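THB11 (Chlamydomonas reinhardtii, PDB 6TD7) binds heme in a truncated globin domain of a longer protein, probably to handle oxygen and other small ligands, and holds cyanide in this crystal. Local coordinates at residues L30-L35 and Y101-A105; F90-D96 and Y126-F131; F60-G66 and R122-Y126. All blocks are in the same frame, centred on the assembly; numbering follows the deposited sequence.

In the fold
The chain is all helical, and its three contacts join residues far apart in sequence. Helix 21-36 comes early. Its 30-35 part meets 101-105 on helix 92-108, and interaction 1 closes that loop. The end of helix 50-64 and the turn after it, 60-66, pair with 122-126 in interaction 3. The start of helix 92-108, with the loop before it, meets 126-131 in interaction 2. Every pair of contacts crosses; none nests. Interactions 1 and 2 share helix 92-108, and interactions 2 and 3 share Y126 and both touch the heme. Interactions 1 and 3 touch directly, F102 packing on L64, F65 and M123. Together they tie helices 21-36 and 50-64 to helices 92-108, 113-123 and 125-131.

Interaction 1 (L30-L35 and Y101-A105); sequences LFYRKL and YFEEA. With CYN (cyanide ion), chain C.
F31 and F102 meet where helix 21-36 crosses helix 92-108. Their rings form a T-shaped pair: the edge of F102 is turned toward the face of F31, the centroids lie 5.4 Å apart and the planes stand at 67°. F102 CD2 sits over one face of F31, offset toward its rim. L35 CG, from the same helix as F31, covers the opposite face. F31 CG lies anti to its backbone N (chi1 166°), and this directs CD1 to within 3.6 Å of F102 N. A105 CB packs against L30 CG at 3.9 Å. The axes of the two segments approach to 8.5 Å.

K34 does two jobs. Its CB lies over the face of Y101, a CH-pi contact with CB 3.9 Å from the ring centroid. The chain then runs nearly straight and bends only at chi4 (-73°), which swings NZ to E104. The salt bridge from K34 NZ to E104 OE2 is 2.8 Å long, on the anti side, tilted somewhat out of the carboxylate plane. K34 NZ also forms a salt bridge with E108, so two carboxylates hold it. K100 pairs with E104 OE1. At the edge of Y101, L35 CD2 comes 3.9 Å from Y101 CD2, while the hydroxyl bonds to D38.

The bond from CA to CB of Y32 points away from 101-105; Y32 OH donates to cyanide N at 2.8 Å. Q57 and L53 of helix 50-64 complete that ligand pocket. This B-on-G contact is part of the two-over-two helical sandwich of truncated hemoglobins, with a B-helix tyrosine facing the distal ligand.

Interaction 2 (F90-D96 and Y126-F131); sequences FSPEDFD and YKDAIF. With HEM (protoporphyrin IX containing Fe), chain B.
The F131 ring lies between P92 on one face and its own neighbour I130 on the other. P92 CD makes a CH-pi contact 4.0 Å from the F131 centroid, over the face. I130 CG2 sits over the centre of the opposite face. F90 O and F95 CB are at the edge, and S91 O is 3.2 Å from F131 CZ at an oblique angle. The F90 ring meets F131 obliquely, planes at 36°, with I130 CG2 at its edge. F90 CZ also rests 3.5 Å from heme C3B, and Y44 meets this ring edge-to-face.

F95 is wedged between 126-131 and the heme. A chi1 of -164° turns its ring away from the backbone N and takes it between K127, I130 and the heme. F95 CE1 packs against I130 CD1 and heme C2C; both approaches are unusually short and doubtful in detail. I130 in turn touches H81, the axial ligand of the heme iron. This is the proximal side of the globin heme pocket, where the start of the G helix packs against the end of the H helix. Helices 92-96 and 126-131 run roughly antiparallel, at 148°.

S91 and D94 form a capping box at the start of helix 92-108. S91 N donates to D94 OD2; the return bond from D94 N to S91 OG is weak. Q40 also holds the D94 carboxylate. Toward the outside, K127 is fully extended. Its CB packs on F95 CD2 at 3.5 Å, and CE passes P92 CB. NZ ends in a salt bridge to D96 OD1 at 2.8 Å, on the syn side of the carboxylate.

Interaction 3 (F60-G66 and R122-Y126); sequences FVSWLFG and RMLPY. With HEM (protoporphyrin IX containing Fe), chain B.
F60 points its edge at the face of Y126, a T-shaped pair with planes at 79° and centroids 5.3 Å apart. F60 CE1 lies above the centre of the Y126 ring. The same ring end also meets the heme vinyl carbon CBC, in an unusually close contact, and CB lies against the methyl CMD.

W63 is one turn on. With chi1 at 163°, CG opposite the backbone N, the indole reaches across to R122 and Y126. The guanidinium of R122 lies over one face, off-centre, as a cation-pi contact: CZ is 4.3 Å from the centroid of the five-membered ring, and the planes are 43° apart. R122 O lies at the edge of the indole. W63 CH2 meets Y126 CE2 at 3.8 Å, and NE1 donates to V70 O. F60, W63 and Y126 thus form an aromatic cluster beside the heme, widened by Y72, where the end of the globin E helix meets the H helix region. With an alanine here, the R122 guanidinium would probably lose its aromatic platform, and V70 O its indole N-H.

L64 packs CD1 on R122 CB at 3.8 Å. Its carbonyl, near the helix end, accepts a weak bond from R122 NH1. F65 then leaves helical geometry, and the chain turns so that G66 O also reaches R122 NH1, at 3.2 Å and again weakly. The G66 carbonyl lies near the guanidinium plane. R122 NH2 donates to P67 O, just beyond 60-66.

Interaction 1 (L30-L35 and Y101-A105)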
loop_
_atom_site.group_PDB
_atom_site.type_symbol
_atom_site.label_atom_id
_atom_site.label_comp_id
_atom_site.label_asym_id
_atom_site.label_seq_id
_atom_site.Cartn_x
_atom_site.Cartn_y
_atom_site.Cartn_z
ATOM N N LEU A 30 5.364 -7.370 6.840
ATOM C CA LEU A 30 6.551 -6.554 7.076
ATOM C C LEU A 30 6.271 -5.086 6.779
ATOM O O LEU A 30 6.704 -4.201 7.528
ATOM C CB LEU A 30 7.687 -7.091 6.211
ATOM C CG LEU A 30 9.081 -6.486 6.293
ATOM C CD1 LEU A 30 9.546 -6.381 7.731
ATOM C CD2 LEU A 30 10.018 -7.362 5.461
ATOM N N PHE A 31 5.559 -4.815 5.685
ATOM C CA PHE A 31 5.095 -3.459 5.395
ATOM C C PHE A 31 4.418 -2.840 6.610
ATOM O O PHE A 31 4.764 -1.728 7.027
ATOM C CB PHE A 31 4.150 -3.504 4.188
ATOM C CG PHE A 31 3.346 -2.246 3.977
ATOM C CD1 PHE A 31 3.943 -1.088 3.504
ATOM C CD2 PHE A 31 1.981 -2.236 4.224
ATOM C CE1 PHE A 31 3.194 0.065 3.301
ATOM C CE2 PHE A 31 1.225 -1.089 4.022
ATOM C CZ PHE A 31 1.829 0.062 3.561
ATOM N N TYR A 32 3.453 -3.542 7.206
ATOM C CA TYR A 32 2.753 -2.961 8.348
ATOM C C TYR A 32 3.660 -2.845 9.567
ATOM O O TYR A 32 3.534 -1.888 10.339
ATOM C CB TYR A 32 1.501 -3.769 8.676
ATOM C CG TYR A 32 0.346 -3.389 7.785
ATOM C CD1 TYR A 32 -0.318 -2.178 7.947
ATOM C CD2 TYR A 32 -0.065 -4.228 6.764
ATOM C CE1 TYR A 32 -1.366 -1.822 7.116
ATOM C CE2 TYR A 32 -1.108 -3.886 5.938
ATOM C CZ TYR A 32 -1.754 -2.685 6.112
ATOM O OH TYR A 32 -2.794 -2.376 5.270
ATOM N N ARG A 33 4.586 -3.782 9.752
ATOM C CA ARG A 33 5.530 -3.646 10.855
ATOM C C ARG A 33 6.341 -2.360 10.716
ATOM O O ARG A 33 6.517 -1.617 11.689
ATOM C CB ARG A 33 6.443 -4.867 10.916
ATOM C CG ARG A 33 6.895 -5.228 12.320
ATOM C CD ARG A 33 6.954 -6.739 12.514
ATOM N NE ARG A 33 7.983 -7.341 11.674
ATOM C CZ ARG A 33 7.799 -8.374 10.854
ATOM N NH1 ARG A 33 6.618 -8.969 10.751
ATOM N NH2 ARG A 33 8.821 -8.821 10.141
ATOM N N LYS A 34 6.828 -2.073 9.506
ATOM C CA LYS A 34 7.576 -0.842 9.281
ATOM C C LYS A 34 6.706 0.392 9.498
ATOM O O LYS A 34 7.153 1.378 10.097
ATOM C CB LYS A 34 8.152 -0.843 7.863
ATOM C CG LYS A 34 9.250 -1.867 7.646
ATOM C CD LYS A 34 9.442 -2.177 6.166
ATOM C CE LYS A 34 10.623 -3.106 5.937
ATOM N NZ LYS A 34 11.930 -2.417 6.144
ATOM N N LEU A 35 5.464 0.362 8.999
ATOM C CA LEU A 35 4.574 1.510 9.142
ATOM C C LEU A 35 4.399 1.897 10.603
ATOM O O LEU A 35 4.555 3.063 10.979
ATOM C CB LEU A 35 3.199 1.207 8.546
ATOM C CG LEU A 35 2.900 1.282 7.052
ATOM C CD1 LEU A 35 1.376 1.382 6.880
ATOM C CD2 LEU A 35 3.593 2.432 6.353
ATOM N N TYR A 101 8.445 1.846 2.376
ATOM C CA TYR A 101 8.386 0.680 3.249
ATOM C C TYR A 101 7.838 -0.548 2.529
ATOM O O TYR A 101 8.264 -1.673 2.819
ATOM C CB TYR A 101 7.534 0.996 4.475
ATOM C CG TYR A 101 8.211 1.899 5.473
ATOM C CD1 TYR A 101 9.561 1.759 5.759
ATOM C CD2 TYR A 101 7.500 2.890 6.132
ATOM C CE1 TYR A 101 10.181 2.578 6.674
ATOM C CE2 TYR A 101 8.113 3.714 7.050
ATOM C CZ TYR A 101 9.454 3.554 7.316
ATOM O OH TYR A 101 10.079 4.370 8.227
ATOM N N PHE A 102 6.896 -0.364 1.608
ATOM C CA PHE A 102 6.415 -1.504 0.835
ATOM C C PHE A 102 7.526 -2.047 -0.050
ATOM O O PHE A 102 7.700 -3.266 -0.173
ATOM C CB PHE A 102 5.206 -1.099 -0.002
ATOM C CG PHE A 102 4.410 -2.258 -0.508
ATOM C CD1 PHE A 102 4.748 -2.879 -1.697
ATOM C CD2 PHE A 102 3.322 -2.730 0.211
ATOM C CE1 PHE A 102 4.018 -3.947 -2.160
ATOM C CE2 PHE A 102 2.585 -3.795 -0.250
ATOM C CZ PHE A 102 2.936 -4.408 -1.437
ATOM N N GLU A 103 8.303 -1.148 -0.656
ATOM C CA GLU A 103 9.444 -1.560 -1.463
ATOM C C GLU A 103 10.509 -2.244 -0.617
ATOM O O GLU A 103 11.108 -3.240 -1.041
ATOM C CB GLU A 103 10.026 -0.338 -2.175
ATOM C CG GLU A 103 11.226 -0.619 -3.055
ATOM C CD GLU A 103 11.909 0.656 -3.512
ATOM O OE1 GLU A 103 12.246 0.757 -4.710
ATOM O OE2 GLU A 103 12.104 1.562 -2.674
ATOM N N GLU A 104 10.784 -1.707 0.579
ATOM C CA GLU A 104 11.748 -2.341 1.473
ATOM C C GLU A 104 11.309 -3.750 1.847
ATOM O O GLU A 104 12.130 -4.673 1.906
ATOM C CB GLU A 104 11.927 -1.503 2.742
ATOM C CG GLU A 104 12.687 -0.208 2.546
ATOM C CD GLU A 104 12.931 0.541 3.848
ATOM O OE1 GLU A 104 13.607 1.587 3.797
ATOM O OE2 GLU A 104 12.455 0.092 4.915
ATOM N N ALA A 105 10.015 -3.925 2.131
ATOM C CA ALA A 105 9.497 -5.245 2.469
ATOM C C ALA A 105 9.727 -6.238 1.337
ATOM O O ALA A 105 10.137 -7.378 1.579
ATOM C CB ALA A 105 8.008 -5.152 2.806
HETATM C C CYN C . -3.041 1.338 4.361
HETATM N N CYN C . -3.060 0.361 4.980
#

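Interaction 2 (F90-D96 and Y126-F131)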
loop_
_atom_site.group_PDB
_atom_site.type_symbol
_atom_site.label_atom_id
_atom_site.label_comp_id
_atom_site.label_asym_id
_atom_site.label_seq_id
_atom_site.Cartn_x
_atom_site.Cartn_y
_atom_site.Cartn_z
ATOM N N PHE A 90 -2.400 13.922 7.106
ATOM C CA PHE A 90 -1.808 12.928 6.213
ATOM C C PHE A 90 -1.495 13.559 4.863
ATOM O O PHE A 90 -2.376 14.132 4.215
ATOM C CB PHE A 90 -2.777 11.755 6.048
ATOM C CG PHE A 90 -2.194 10.554 5.349
ATOM C CD1 PHE A 90 -1.084 9.904 5.863
ATOM C CD2 PHE A 90 -2.792 10.045 4.204
ATOM C CE1 PHE A 90 -0.563 8.794 5.233
ATOM C CE2 PHE A 90 -2.278 8.928 3.572
ATOM C CZ PHE A 90 -1.164 8.301 4.089
ATOM N N SER A 91 -0.242 13.446 4.444
ATOM C CA SER A 91 0.310 14.233 3.353
ATOM C C SER A 91 0.948 13.351 2.298
ATOM O O SER A 91 1.258 12.182 2.549
ATOM C CB SER A 91 1.363 15.219 3.888
ATOM O OG SER A 91 2.493 14.516 4.376
ATOM N N PRO A 92 1.165 13.888 1.095
ATOM C CA PRO A 92 1.891 13.117 0.075
ATOM C C PRO A 92 3.233 12.595 0.555
ATOM O O PRO A 92 3.656 11.504 0.151
ATOM C CB PRO A 92 2.054 14.130 -1.066
ATOM C CG PRO A 92 0.911 15.062 -0.902
ATOM C CD PRO A 92 0.664 15.173 0.574
ATOM N N GLU A 93 3.918 13.349 1.414
ATOM C CA GLU A 93 5.200 12.891 1.933
ATOM C C GLU A 93 5.040 11.680 2.843
ATOM O O GLU A 93 5.924 10.818 2.871
ATOM C CB GLU A 93 5.897 14.037 2.661
ATOM C CG GLU A 93 6.273 15.188 1.743
ATOM C CD GLU A 93 5.293 16.345 1.817
ATOM O OE1 GLU A 93 5.758 17.503 1.857
ATOM O OE2 GLU A 93 4.066 16.102 1.848
ATOM N N ASP A 94 3.928 11.579 3.580
ATOM C CA ASP A 94 3.683 10.370 4.364
ATOM C C ASP A 94 3.431 9.176 3.447
ATOM O O ASP A 94 3.903 8.066 3.717
ATOM C CB ASP A 94 2.499 10.574 5.312
ATOM C CG ASP A 94 2.730 11.697 6.311
ATOM O OD1 ASP A 94 3.821 11.748 6.918
ATOM O OD2 ASP A 94 1.809 12.524 6.492
ATOM N N PHE A 95 2.715 9.395 2.341
ATOM C CA PHE A 95 2.480 8.310 1.396
ATOM C C PHE A 95 3.784 7.834 0.765
ATOM O O PHE A 95 3.969 6.630 0.546
ATOM C CB PHE A 95 1.490 8.753 0.315
ATOM C CG PHE A 95 0.899 7.608 -0.463
ATOM C CD1 PHE A 95 -0.040 6.773 0.118
ATOM C CD2 PHE A 95 1.285 7.359 -1.767
ATOM C CE1 PHE A 95 -0.582 5.713 -0.586
ATOM C CE2 PHE A 95 0.742 6.299 -2.477
ATOM C CZ PHE A 95 -0.189 5.477 -1.886
ATOM N N ASP A 96 4.700 8.759 0.458
ATOM C CA ASP A 96 6.009 8.360 -0.049
ATOM C C ASP A 96 6.694 7.397 0.914
ATOM O O ASP A 96 7.265 6.381 0.503
ATOM C CB ASP A 96 6.897 9.588 -0.270
ATOM C CG ASP A 96 6.452 10.451 -1.441
ATOM O OD1 ASP A 96 5.697 9.977 -2.319
ATOM O OD2 ASP A 96 6.896 11.618 -1.487
ATOM N N TYR A 126 -1.877 5.713 -7.268
ATOM C CA TYR A 126 -2.768 5.870 -6.121
ATOM C C TYR A 126 -2.291 6.934 -5.157
ATOM O O TYR A 126 -3.063 7.330 -4.276
ATOM C CB TYR A 126 -2.974 4.510 -5.457
ATOM C CG TYR A 126 -3.868 3.741 -6.375
ATOM C CD1 TYR A 126 -5.239 3.921 -6.330
ATOM C CD2 TYR A 126 -3.340 2.939 -7.375
ATOM C CE1 TYR A 126 -6.063 3.278 -7.213
ATOM C CE2 TYR A 126 -4.160 2.289 -8.266
ATOM C CZ TYR A 126 -5.521 2.465 -8.179
ATOM O OH TYR A 126 -6.357 1.829 -9.058
ATOM N N LYS A 127 -1.081 7.459 -5.341
ATOM C CA LYS A 127 -0.707 8.675 -4.633
ATOM C C LYS A 127 -1.559 9.850 -5.101
ATOM O O LYS A 127 -2.194 10.530 -4.289
ATOM C CB LYS A 127 0.775 8.970 -4.831
ATOM C CG LYS A 127 1.228 10.215 -4.110
ATOM C CD LYS A 127 2.692 10.498 -4.380
ATOM C CE LYS A 127 3.121 11.786 -3.713
ATOM N NZ LYS A 127 4.577 12.024 -3.899
ATOM N N ASP A 128 -1.599 10.094 -6.415
ATOM C CA ASP A 128 -2.462 11.144 -6.951
ATOM C C ASP A 128 -3.931 10.891 -6.617
ATOM O O ASP A 128 -4.691 11.834 -6.375
ATOM C CB ASP A 128 -2.273 11.246 -8.467
ATOM C CG ASP A 128 -1.014 12.005 -8.854
ATOM O OD1 ASP A 128 -0.363 12.600 -7.969
ATOM O OD2 ASP A 128 -0.687 12.013 -10.058
ATOM N N ALA A 129 -4.352 9.623 -6.606
ATOM C CA ALA A 129 -5.741 9.323 -6.281
ATOM C C ALA A 129 -6.084 9.772 -4.867
ATOM O O ALA A 129 -7.148 10.356 -4.632
ATOM C CB ALA A 129 -6.015 7.827 -6.439
ATOM N N ILE A 130 -5.192 9.512 -3.911
ATOM C CA ILE A 130 -5.486 9.817 -2.515
ATOM C C ILE A 130 -5.560 11.324 -2.286
ATOM O O ILE A 130 -6.417 11.803 -1.533
ATOM C CB ILE A 130 -4.440 9.155 -1.598
ATOM C CG1 ILE A 130 -4.714 7.652 -1.496
ATOM C CG2 ILE A 130 -4.457 9.803 -0.224
ATOM C CD1 ILE A 130 -3.600 6.864 -0.862
ATOM N N PHE A 131 -4.676 12.096 -2.918
ATOM C CA PHE A 131 -4.462 13.485 -2.527
ATOM C C PHE A 131 -5.015 14.512 -3.504
ATOM O O PHE A 131 -4.905 15.713 -3.238
ATOM C CB PHE A 131 -2.961 13.730 -2.309
ATOM C CG PHE A 131 -2.394 12.922 -1.185
ATOM C CD1 PHE A 131 -2.662 13.268 0.130
ATOM C CD2 PHE A 131 -1.627 11.797 -1.435
ATOM C CE1 PHE A 131 -2.160 12.513 1.175
ATOM C CE2 PHE A 131 -1.125 11.041 -0.394
ATOM C CZ PHE A 131 -1.392 11.400 0.912
HETATM C CHA HEM B . -7.087 2.267 4.059
HETATM C CHB HEM B . -3.736 4.831 6.509
HETATM C CHC HEM B . -0.398 4.036 3.070
HETATM C CHD HEM B . -3.875 1.856 0.379
HETATM C C1A HEM B . -6.474 3.005 5.056
HETATM C C2A HEM B . -7.015 3.394 6.350
HETATM C C3A HEM B . -6.075 4.092 6.997
HETATM C C4A HEM B . -4.904 4.180 6.159
HETATM C CMA HEM B . -6.188 4.705 8.408
HETATM C CAA HEM B . -8.409 3.064 6.934
HETATM C CBA HEM B . -9.540 3.517 6.027
HETATM C CGA HEM B . -10.840 2.934 6.530
HETATM O O1A HEM B . -11.910 3.450 6.115
HETATM O O2A HEM B . -10.815 1.964 7.333
HETATM C C1B HEM B . -2.537 4.789 5.827
HETATM C C2B HEM B . -1.274 5.311 6.304
HETATM C C3B HEM B . -0.348 5.107 5.362
HETATM C C4B HEM B . -0.987 4.438 4.247
HETATM C CMB HEM B . -1.044 5.999 7.667
HETATM C CAB HEM B . 1.138 5.514 5.479
HETATM C CBB HEM B . 1.945 5.563 4.417
HETATM C C1C HEM B . -1.071 3.360 2.074
HETATM C C2C HEM B . -0.445 2.869 0.877
HETATM C C3C HEM B . -1.377 2.290 0.125
HETATM C C4C HEM B . -2.654 2.348 0.821
HETATM C CMC HEM B . 1.049 3.035 0.521
HETATM C CAC HEM B . -1.080 1.648 -1.241
HETATM C CBC HEM B . -1.983 1.734 -2.217
HETATM C C1D HEM B . -5.002 1.698 1.171
HETATM C C2D HEM B . -6.153 0.873 0.867
HETATM C C3D HEM B . -7.032 0.995 1.871
HETATM C C4D HEM B . -6.479 1.884 2.870
HETATM C CMD HEM B . -6.312 0.020 -0.410
HETATM C CAD HEM B . -8.385 0.277 2.007
HETATM C CBD HEM B . -9.524 0.972 1.290
HETATM C CGD HEM B . -10.669 0.007 1.441
HETATM O O1D HEM B . -10.930 -0.772 0.486
HETATM O O2D HEM B . -11.292 -0.004 2.534
HETATM N NA HEM B . -5.183 3.508 4.981
HETATM N NB HEM B . -2.324 4.258 4.567
HETATM N NC HEM B . -2.422 3.016 2.017
HETATM N ND HEM B . -5.241 2.295 2.399
HETATM FE FE HEM B . -3.814 3.227 3.469
#

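Interaction 3 (F60-G66 and R122-Y126)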
loop_
_atom_site.group_PDB
_atom_site.type_symbol
_atom_site.label_atom_id
_atom_site.label_comp_id
_atom_site.label_asym_id
_atom_site.label_seq_id
_atom_site.Cartn_x
_atom_site.Cartn_y
_atom_site.Cartn_z
ATOM N N PHE A 60 -7.166 -4.537 -2.395
ATOM C CA PHE A 60 -6.173 -3.808 -3.175
ATOM C C PHE A 60 -4.913 -4.641 -3.394
ATOM O O PHE A 60 -4.360 -4.661 -4.500
ATOM C CB PHE A 60 -5.832 -2.488 -2.471
ATOM C CG PHE A 60 -4.839 -1.649 -3.216
ATOM C CD1 PHE A 60 -5.247 -0.831 -4.255
ATOM C CD2 PHE A 60 -3.497 -1.691 -2.890
ATOM C CE1 PHE A 60 -4.336 -0.073 -4.952
ATOM C CE2 PHE A 60 -2.583 -0.945 -3.586
ATOM C CZ PHE A 60 -3.003 -0.130 -4.622
ATOM N N VAL A 61 -4.428 -5.316 -2.350
ATOM C CA VAL A 61 -3.215 -6.113 -2.495
ATOM C C VAL A 61 -3.456 -7.280 -3.442
ATOM O O VAL A 61 -2.580 -7.644 -4.236
ATOM C CB VAL A 61 -2.724 -6.602 -1.120
ATOM C CG1 VAL A 61 -1.572 -7.588 -1.281
ATOM C CG2 VAL A 61 -2.305 -5.425 -0.281
ATOM N N SER A 62 -4.640 -7.891 -3.364
ATOM C CA SER A 62 -4.985 -8.977 -4.273
ATOM C C SER A 62 -4.971 -8.505 -5.720
ATOM O O SER A 62 -4.480 -9.213 -6.607
ATOM C CB SER A 62 -6.357 -9.544 -3.907
ATOM O OG SER A 62 -6.723 -10.621 -4.753
ATOM N N TRP A 63 -5.524 -7.316 -5.983
ATOM C CA TRP A 63 -5.440 -6.731 -7.315
ATOM C C TRP A 63 -3.993 -6.442 -7.698
ATOM O O TRP A 63 -3.570 -6.704 -8.831
ATOM C CB TRP A 63 -6.262 -5.438 -7.374
ATOM C CG TRP A 63 -5.925 -4.557 -8.556
ATOM C CD1 TRP A 63 -6.436 -4.655 -9.814
ATOM C CD2 TRP A 63 -5.005 -3.451 -8.583
ATOM N NE1 TRP A 63 -5.897 -3.687 -10.625
ATOM C CE2 TRP A 63 -5.018 -2.933 -9.894
ATOM C CE3 TRP A 63 -4.177 -2.849 -7.626
ATOM C CZ2 TRP A 63 -4.229 -1.844 -10.279
ATOM C CZ3 TRP A 63 -3.396 -1.764 -8.007
ATOM C CH2 TRP A 63 -3.431 -1.272 -9.321
ATOM N N LEU A 64 -3.221 -5.911 -6.750
ATOM C CA LEU A 64 -1.877 -5.436 -7.054
ATOM C C LEU A 64 -0.984 -6.555 -7.573
ATOM O O LEU A 64 -0.220 -6.354 -8.524
ATOM C CB LEU A 64 -1.266 -4.806 -5.806
ATOM C CG LEU A 64 0.160 -4.279 -5.918
ATOM C CD1 LEU A 64 0.224 -3.066 -6.806
ATOM C CD2 LEU A 64 0.669 -3.956 -4.529
ATOM N N PHE A 65 -1.037 -7.728 -6.949
ATOM C CA PHE A 65 -0.241 -8.863 -7.398
ATOM C C PHE A 65 -1.000 -9.755 -8.370
ATOM O O PHE A 65 -0.517 -10.840 -8.714
ATOM C CB PHE A 65 0.248 -9.665 -6.192
ATOM C CG PHE A 65 1.292 -8.949 -5.383
ATOM C CD1 PHE A 65 2.622 -8.980 -5.761
ATOM C CD2 PHE A 65 0.939 -8.228 -4.256
ATOM C CE1 PHE A 65 3.581 -8.317 -5.018
ATOM C CE2 PHE A 65 1.893 -7.559 -3.517
ATOM C CZ PHE A 65 3.213 -7.606 -3.897
ATOM N N GLY A 66 -2.155 -9.306 -8.849
ATOM C CA GLY A 66 -2.954 -10.079 -9.761
ATOM C C GLY A 66 -2.585 -9.829 -11.207
ATOM O O GLY A 66 -1.540 -9.250 -11.525
ATOM N N ARG A 122 2.558 0.068 -10.539
ATOM C CA ARG A 122 1.118 -0.118 -10.436
ATOM C C ARG A 122 0.532 0.667 -9.270
ATOM O O ARG A 122 -0.625 1.098 -9.328
ATOM C CB ARG A 122 0.797 -1.598 -10.258
ATOM C CG ARG A 122 0.359 -2.297 -11.510
ATOM C CD ARG A 122 -0.273 -3.633 -11.170
ATOM N NE ARG A 122 -1.540 -3.803 -11.868
ATOM C CZ ARG A 122 -2.214 -4.944 -11.925
ATOM N NH1 ARG A 122 -1.741 -6.031 -11.324
ATOM N NH2 ARG A 122 -3.359 -4.992 -12.594
ATOM N N MET A 123 1.323 0.858 -8.217
ATOM C CA MET A 123 0.855 1.533 -7.016
ATOM C C MET A 123 0.963 3.046 -7.131
ATOM O O MET A 123 0.206 3.767 -6.473
ATOM C CB MET A 123 1.668 1.054 -5.816
ATOM C CG MET A 123 1.149 1.541 -4.486
ATOM S SD MET A 123 2.230 1.064 -3.130
ATOM C CE MET A 123 2.214 -0.720 -3.277
ATOM N N LEU A 124 1.890 3.533 -7.953
ATOM C CA LEU A 124 2.162 4.964 -7.990
ATOM C C LEU A 124 0.930 5.805 -8.292
ATOM O O LEU A 124 0.744 6.835 -7.623
ATOM C CB LEU A 124 3.266 5.253 -9.014
ATOM C CG LEU A 124 3.558 6.734 -9.263
ATOM C CD1 LEU A 124 3.860 7.454 -7.959
ATOM C CD2 LEU A 124 4.718 6.878 -10.239
ATOM N N PRO A 125 0.075 5.457 -9.252
ATOM C CA PRO A 125 -1.099 6.301 -9.519
ATOM C C PRO A 125 -1.950 6.571 -8.282
ATOM O O PRO A 125 -2.672 7.573 -8.238
ATOM C CB PRO A 125 -1.873 5.495 -10.574
ATOM C CG PRO A 125 -0.831 4.636 -11.236
ATOM C CD PRO A 125 0.137 4.284 -10.145
ATOM N N TYR A 126 -1.877 5.713 -7.268
ATOM C CA TYR A 126 -2.768 5.870 -6.121
ATOM C C TYR A 126 -2.291 6.934 -5.157
ATOM O O TYR A 126 -3.063 7.330 -4.276
ATOM C CB TYR A 126 -2.974 4.510 -5.457
ATOM C CG TYR A 126 -3.868 3.741 -6.375
ATOM C CD1 TYR A 126 -5.239 3.921 -6.330
ATOM C CD2 TYR A 126 -3.340 2.939 -7.375
ATOM C CE1 TYR A 126 -6.063 3.278 -7.213
ATOM C CE2 TYR A 126 -4.160 2.289 -8.266
ATOM C CZ TYR A 126 -5.521 2.465 -8.179
ATOM O OH TYR A 126 -6.357 1.829 -9.058
HETATM C CHA HEM B . -7.087 2.267 4.059
HETATM C CHB HEM B . -3.736 4.831 6.509
HETATM C CHC HEM B . -0.398 4.036 3.070
HETATM C CHD HEM B . -3.875 1.856 0.379
HETATM C C1A HEM B . -6.474 3.005 5.056
HETATM C C2A HEM B . -7.015 3.394 6.350
HETATM C C3A HEM B . -6.075 4.092 6.997
HETATM C C4A HEM B . -4.904 4.180 6.159
HETATM C CMA HEM B . -6.188 4.705 8.408
HETATM C CAA HEM B . -8.409 3.064 6.934
HETATM C CBA HEM B . -9.540 3.517 6.027
HETATM C CGA HEM B . -10.840 2.934 6.530
HETATM O O1A HEM B . -11.910 3.450 6.115
HETATM O O2A HEM B . -10.815 1.964 7.333
HETATM C C1B HEM B . -2.537 4.789 5.827
HETATM C C2B HEM B . -1.274 5.311 6.304
HETATM C C3B HEM B . -0.348 5.107 5.362
HETATM C C4B HEM B . -0.987 4.438 4.247
HETATM C CMB HEM B . -1.044 5.999 7.667
HETATM C CAB HEM B . 1.138 5.514 5.479
HETATM C CBB HEM B . 1.945 5.563 4.417
HETATM C C1C HEM B . -1.071 3.360 2.074
HETATM C C2C HEM B . -0.445 2.869 0.877
HETATM C C3C HEM B . -1.377 2.290 0.125
HETATM C C4C HEM B . -2.654 2.348 0.821
HETATM C CMC HEM B . 1.049 3.035 0.521
HETATM C CAC HEM B . -1.080 1.648 -1.241
HETATM C CBC HEM B . -1.983 1.734 -2.217
HETATM C C1D HEM B . -5.002 1.698 1.171
HETATM C C2D HEM B . -6.153 0.873 0.867
HETATM C C3D HEM B . -7.032 0.995 1.871
HETATM C C4D HEM B . -6.479 1.884 2.870
HETATM C CMD HEM B . -6.312 0.020 -0.410
HETATM C CAD HEM B . -8.385 0.277 2.007
HETATM C CBD HEM B . -9.524 0.972 1.290
HETATM C CGD HEM B . -10.669 0.007 1.441
HETATM O O1D HEM B . -10.930 -0.772 0.486
HETATM O O2D HEM B . -11.292 -0.004 2.534
HETATM N NA HEM B . -5.183 3.508 4.981
HETATM N NB HEM B . -2.324 4.258 4.567
HETATM N NC HEM B . -2.422 3.016 2.017
HETATM N ND HEM B . -5.241 2.295 2.399
HETATM FE FE HEM B . -3.814 3.227 3.469
#